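Long-range contact in TPR repeat-containing protein (Cytophaga hutchinsonii, PDB 3U4T), which is of unknown function but carries tetratricopeptide repeats, helical hairpins that in other proteins commonly serve as scaffolds for binding protein partners: residues T140-Y152 with S164-I177. The protein carries 1 engineered substitution. Residues are numbered along the deposited sequence; the frame is centred on the assembly and turned at random.
Sequences TDPKVFYELGQAY and SFVKVLELKPNIYI
The carbonyl oxygen F145 O takes two hydrogen bonds. One is the helical bond from G149 N. The other comes from the hydroxyl of S164, with OG 2.6 Å from F145 O. It arrives in the carbonyl plane, on a lone pair, at a C=O...OG angle of 133°. OG reaches this oxygen because it stands anti to the backbone N of S164 (chi1 177°). S164 itself is a small knob in a hole formed by F145, L148, G149 and Y152. G149 lets the helices come close here: a CB at this position would clash with the F165 ring, whose CZ lies 3.4 Å from G149 C.

F145 is the knob that fits the other way, among S164, K167, V168 and L171. K167 CB sits over one ring face, 4.0 Å from the F145 ring centroid, as a CH-pi contact. L171 CD1 meets the same ring obliquely, 3.7 Å from F145 CD1. With an alanine in place of F145, the hole among these four residues would probably be left unfilled, and K167 CB would lose the ring face it lies against. At the start of the helix, P142 CG lies 4.0 Å from L171 CD1. Y146 carries the packing on to I177; its CB lies 4.0 Å from V168 CG2. I177 CG2 lies over one face of the Y146 ring, near the rim, and Q150 OE1 over the opposite face.

Helices 142-154 and 158-171 form the antiparallel hairpin of a tetratricopeptide repeat. The axes of their segments 142-152 and 164-171 approach to 8.1 Å at an angle of 160°. Helix 124-131 touches L148 and Y152 from the preceding part of the chain, and Y152 OH is hydrogen-bonded to E132 OE2. Helix 176-189 follows the hairpin and brings W181 against the rings of Y146 and F165.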
loop_
_atom_site.group_PDB
_atom_site.type_symbol
_atom_site.label_atom_id
_atom_site.label_comp_id
_atom_site.label_asym_id
_atom_site.label_seq_id
_atom_site.Cartn_x
_atom_site.Cartn_y
_atom_site.Cartn_z
ATOM N N THR A 140 13.171 -5.759 -6.491
ATOM C CA THR A 140 13.327 -4.356 -6.828
ATOM C C THR A 140 12.115 -3.500 -6.520
ATOM O O THR A 140 12.213 -2.276 -6.537
ATOM C CB THR A 140 13.644 -4.185 -8.321
ATOM O OG1 THR A 140 12.569 -4.718 -9.112
ATOM C CG2 THR A 140 14.934 -4.898 -8.667
ATOM N N ASP A 141 10.975 -4.127 -6.249
ATOM C CA ASP A 141 9.766 -3.363 -5.959
ATOM C C ASP A 141 9.898 -2.647 -4.617
ATOM O O ASP A 141 9.874 -3.274 -3.558
ATOM C CB ASP A 141 8.542 -4.283 -5.946
ATOM C CG ASP A 141 7.237 -3.513 -5.926
ATOM O OD1 ASP A 141 7.284 -2.262 -5.851
ATOM O OD2 ASP A 141 6.167 -4.160 -5.983
ATOM N N PRO A 142 10.049 -1.315 -4.648
ATOM C CA PRO A 142 10.189 -0.488 -3.448
ATOM C C PRO A 142 9.088 -0.753 -2.430
ATOM O O PRO A 142 9.358 -0.919 -1.238
ATOM C CB PRO A 142 10.116 0.936 -4.001
ATOM C CG PRO A 142 10.694 0.787 -5.363
ATOM C CD PRO A 142 10.026 -0.470 -5.852
ATOM N N LYS A 143 7.846 -0.775 -2.916
ATOM C CA LYS A 143 6.675 -1.007 -2.079
ATOM C C LYS A 143 6.899 -2.225 -1.198
ATOM O O LYS A 143 6.575 -2.207 -0.015
ATOM C CB LYS A 143 5.440 -1.205 -2.960
ATOM C CG LYS A 143 4.151 -1.517 -2.214
ATOM C CD LYS A 143 3.005 -1.764 -3.199
ATOM C CE LYS A 143 2.518 -0.475 -3.861
ATOM N NZ LYS A 143 1.307 0.093 -3.189
ATOM N N VAL A 144 7.459 -3.284 -1.772
ATOM C CA VAL A 144 7.737 -4.476 -0.992
ATOM C C VAL A 144 8.537 -4.079 0.246
ATOM O O VAL A 144 8.226 -4.491 1.364
ATOM C CB VAL A 144 8.564 -5.496 -1.789
ATOM C CG1 VAL A 144 9.073 -6.592 -0.871
ATOM C CG2 VAL A 144 7.715 -6.088 -2.892
ATOM N N PHE A 145 9.571 -3.271 0.045
ATOM C CA PHE A 145 10.401 -2.848 1.162
ATOM C C PHE A 145 9.751 -1.782 2.046
ATOM O O PHE A 145 10.062 -1.684 3.237
ATOM C CB PHE A 145 11.752 -2.361 0.651
ATOM C CG PHE A 145 12.626 -3.457 0.114
ATOM C CD1 PHE A 145 12.995 -3.477 -1.228
ATOM C CD2 PHE A 145 13.104 -4.450 0.955
ATOM C CE1 PHE A 145 13.832 -4.461 -1.722
ATOM C CE2 PHE A 145 13.943 -5.442 0.473
ATOM C CZ PHE A 145 14.308 -5.447 -0.870
ATOM N N TYR A 146 8.848 -0.996 1.467
ATOM C CA TYR A 146 8.150 0.054 2.206
ATOM C C TYR A 146 7.135 -0.556 3.188
ATOM O O TYR A 146 7.049 -0.156 4.359
ATOM C CB TYR A 146 7.426 0.977 1.229
ATOM C CG TYR A 146 6.595 2.054 1.892
ATOM C CD1 TYR A 146 5.286 2.303 1.483
ATOM C CD2 TYR A 146 7.123 2.839 2.916
ATOM C CE1 TYR A 146 4.520 3.307 2.079
ATOM C CE2 TYR A 146 6.364 3.847 3.515
ATOM C CZ TYR A 146 5.066 4.072 3.093
ATOM O OH TYR A 146 4.317 5.060 3.690
ATOM N N GLU A 147 6.372 -1.528 2.693
ATOM C CA GLU A 147 5.371 -2.213 3.496
ATOM C C GLU A 147 6.000 -3.164 4.495
ATOM O O GLU A 147 5.436 -3.421 5.556
ATOM C CB GLU A 147 4.393 -2.963 2.590
ATOM C CG GLU A 147 3.219 -2.094 2.156
ATOM C CD GLU A 147 2.552 -2.593 0.900
ATOM O OE1 GLU A 147 2.888 -3.713 0.452
ATOM O OE2 GLU A 147 1.689 -1.863 0.363
ATOM N N LEU A 148 7.175 -3.685 4.161
ATOM C CA LEU A 148 7.847 -4.589 5.064
ATOM C C LEU A 148 8.426 -3.772 6.209
ATOM O O LEU A 148 8.332 -4.174 7.373
ATOM C CB LEU A 148 8.943 -5.363 4.325
ATOM C CG LEU A 148 9.805 -6.332 5.149
ATOM C CD1 LEU A 148 8.948 -7.270 5.993
ATOM C CD2 LEU A 148 10.681 -7.117 4.195
ATOM N N GLY A 149 8.997 -2.612 5.887
ATOM C CA GLY A 149 9.570 -1.757 6.921
ATOM C C GLY A 149 8.530 -1.313 7.939
ATOM O O GLY A 149 8.791 -1.251 9.155
ATOM N N GLN A 150 7.339 -1.005 7.438
ATOM C CA GLN A 150 6.253 -0.590 8.296
ATOM C C GLN A 150 5.867 -1.746 9.206
ATOM O O GLN A 150 5.565 -1.545 10.384
ATOM C CB GLN A 150 5.048 -0.172 7.465
ATOM C CG GLN A 150 5.265 1.091 6.658
ATOM C CD GLN A 150 4.024 1.482 5.902
ATOM O OE1 GLN A 150 3.652 0.841 4.927
ATOM N NE2 GLN A 150 3.356 2.525 6.365
ATOM N N ALA A 151 5.869 -2.961 8.670
ATOM C CA ALA A 151 5.509 -4.108 9.500
ATOM C C ALA A 151 6.521 -4.221 10.630
ATOM O O ALA A 151 6.141 -4.394 11.781
ATOM C CB ALA A 151 5.485 -5.386 8.682
ATOM N N TYR A 152 7.807 -4.115 10.295
ATOM C CA TYR A 152 8.871 -4.177 11.298
ATOM C C TYR A 152 8.683 -3.082 12.353
ATOM O O TYR A 152 8.733 -3.342 13.550
ATOM C CB TYR A 152 10.245 -4.005 10.637
ATOM C CG TYR A 152 10.753 -5.200 9.866
ATOM C CD1 TYR A 152 10.620 -6.493 10.375
ATOM C CD2 TYR A 152 11.428 -5.036 8.658
ATOM C CE1 TYR A 152 11.147 -7.592 9.705
ATOM C CE2 TYR A 152 11.964 -6.133 7.976
ATOM C CZ TYR A 152 11.819 -7.405 8.505
ATOM O OH TYR A 152 12.345 -8.485 7.831
ATOM N N SER A 164 15.241 -1.630 6.067
ATOM C CA SER A 164 14.258 -1.855 5.023
ATOM C C SER A 164 13.892 -0.519 4.383
ATOM O O SER A 164 13.581 -0.459 3.195
ATOM C CB SER A 164 13.023 -2.542 5.619
ATOM O OG SER A 164 12.007 -2.709 4.647
ATOM N N PHE A 165 13.921 0.557 5.162
ATOM C CA PHE A 165 13.606 1.866 4.599
ATOM C C PHE A 165 14.818 2.366 3.813
ATOM O O PHE A 165 14.676 3.104 2.838
ATOM C CB PHE A 165 13.219 2.864 5.698
ATOM C CG PHE A 165 11.912 2.547 6.367
ATOM C CD1 PHE A 165 10.780 2.229 5.604
ATOM C CD2 PHE A 165 11.808 2.542 7.758
ATOM C CE1 PHE A 165 9.566 1.915 6.228
ATOM C CE2 PHE A 165 10.605 2.231 8.384
ATOM C CZ PHE A 165 9.488 1.915 7.621
ATOM N N VAL A 166 16.013 1.964 4.247
ATOM C CA VAL A 166 17.236 2.335 3.543
ATOM C C VAL A 166 17.149 1.739 2.141
ATOM O O VAL A 166 17.672 2.300 1.188
ATOM C CB VAL A 166 18.495 1.762 4.222
ATOM C CG1 VAL A 166 19.668 1.826 3.262
ATOM C CG2 VAL A 166 18.812 2.547 5.478
ATOM N N LYS A 167 16.490 0.587 2.032
ATOM C CA LYS A 167 16.320 -0.084 0.748
ATOM C C LYS A 167 15.368 0.669 -0.155
ATOM O O LYS A 167 15.560 0.697 -1.376
ATOM C CB LYS A 167 15.789 -1.506 0.939
ATOM C CG LYS A 167 16.846 -2.553 1.207
ATOM C CD LYS A 167 17.676 -2.811 -0.042
ATOM C CE LYS A 167 18.628 -3.973 0.179
ATOM N NZ LYS A 167 19.363 -4.328 -1.059
ATOM N N VAL A 168 14.324 1.260 0.426
ATOM C CA VAL A 168 13.373 2.020 -0.382
ATOM C C VAL A 168 14.139 3.189 -1.004
ATOM O O VAL A 168 13.979 3.511 -2.178
ATOM C CB VAL A 168 12.206 2.556 0.470
ATOM C CG1 VAL A 168 11.290 3.440 -0.376
ATOM C CG2 VAL A 168 11.411 1.391 1.035
ATOM N N LEU A 169 14.990 3.811 -0.201
ATOM C CA LEU A 169 15.801 4.926 -0.669
ATOM C C LEU A 169 16.776 4.496 -1.754
ATOM O O LEU A 169 16.912 5.177 -2.763
ATOM C CB LEU A 169 16.569 5.550 0.501
ATOM C CG LEU A 169 15.683 6.437 1.375
ATOM C CD1 LEU A 169 16.425 6.807 2.645
ATOM C CD2 LEU A 169 15.261 7.673 0.580
ATOM N N GLU A 170 17.450 3.370 -1.546
ATOM C CA GLU A 170 18.406 2.879 -2.528
ATOM C C GLU A 170 17.773 2.731 -3.901
ATOM O O GLU A 170 18.363 3.108 -4.906
ATOM C CB GLU A 170 18.963 1.524 -2.112
ATOM C CG GLU A 170 19.775 1.512 -0.839
ATOM C CD GLU A 170 20.424 0.159 -0.600
ATOM O OE1 GLU A 170 19.996 -0.828 -1.240
ATOM O OE2 GLU A 170 21.354 0.084 0.231
ATOM N N LEU A 171 16.570 2.176 -3.936
ATOM C CA LEU A 171 15.853 1.945 -5.183
ATOM C C LEU A 171 15.263 3.216 -5.787
ATOM O O LEU A 171 15.192 3.357 -7.006
ATOM C CB LEU A 171 14.740 0.923 -4.939
ATOM C CG LEU A 171 15.141 -0.353 -4.191
ATOM C CD1 LEU A 171 13.904 -1.208 -3.986
ATOM C CD2 LEU A 171 16.194 -1.128 -4.982
ATOM N N LYS A 172 14.796 4.123 -4.938
ATOM C CA LYS A 172 14.245 5.394 -5.413
ATOM C C LYS A 172 14.877 6.495 -4.557
ATOM O O LYS A 172 14.291 6.916 -3.561
ATOM C CB LYS A 172 12.716 5.436 -5.285
ATOM C CG LYS A 172 11.979 4.421 -6.146
ATOM C CD LYS A 172 12.258 4.592 -7.630
ATOM C CE LYS A 172 11.426 3.619 -8.465
ATOM N NZ LYS A 172 9.962 3.790 -8.241
ATOM N N PRO A 173 16.073 6.969 -4.941
ATOM C CA PRO A 173 16.833 8.005 -4.247
ATOM C C PRO A 173 16.083 9.300 -3.990
ATOM O O PRO A 173 15.497 9.862 -4.900
ATOM C CB PRO A 173 18.049 8.211 -5.168
ATOM C CG PRO A 173 18.197 6.916 -5.836
ATOM C CD PRO A 173 16.782 6.524 -6.155
ATOM N N ASN A 174 16.190 9.820 -2.771
ATOM C CA ASN A 174 15.562 11.090 -2.396
ATOM C C ASN A 174 14.052 11.065 -2.286
ATOM O O ASN A 174 13.427 12.116 -2.147
ATOM C CB ASN A 174 15.964 12.215 -3.370
ATOM C CG ASN A 174 17.168 12.962 -2.899
ATOM O OD1 ASN A 174 18.140 12.364 -2.435
ATOM N ND2 ASN A 174 17.129 14.283 -3.030
ATOM N N ILE A 175 13.451 9.877 -2.349
ATOM C CA ILE A 175 11.994 9.772 -2.240
ATOM C C ILE A 175 11.658 10.157 -0.791
ATOM O O ILE A 175 12.158 9.559 0.171
ATOM C CB ILE A 175 11.498 8.339 -2.592
ATOM C CG1 ILE A 175 10.051 8.414 -3.073
ATOM C CG2 ILE A 175 11.620 7.411 -1.392
ATOM C CD1 ILE A 175 9.528 7.139 -3.706
ATOM N N TYR A 176 10.825 11.178 -0.644
ATOM C CA TYR A 176 10.471 11.707 0.664
ATOM C C TYR A 176 9.950 10.685 1.655
ATOM O O TYR A 176 10.303 10.711 2.840
ATOM C CB TYR A 176 9.453 12.836 0.500
ATOM C CG TYR A 176 8.021 12.387 0.358
ATOM C CD1 TYR A 176 7.538 11.861 -0.837
ATOM C CD2 TYR A 176 7.134 12.523 1.426
ATOM C CE1 TYR A 176 6.191 11.493 -0.964
ATOM C CE2 TYR A 176 5.804 12.162 1.312
ATOM C CZ TYR A 176 5.333 11.653 0.120
ATOM O OH TYR A 176 3.992 11.344 0.029
ATOM N N ILE A 177 9.106 9.793 1.158
ATOM C CA ILE A 177 8.516 8.765 1.983
ATOM C C ILE A 177 9.571 7.911 2.682
ATOM O O ILE A 177 9.326 7.380 3.761
ATOM C CB ILE A 177 7.593 7.884 1.142
ATOM C CG1 ILE A 177 6.220 7.809 1.817
ATOM C CG2 ILE A 177 8.233 6.524 0.933
ATOM C CD1 ILE A 177 5.080 7.364 0.900
#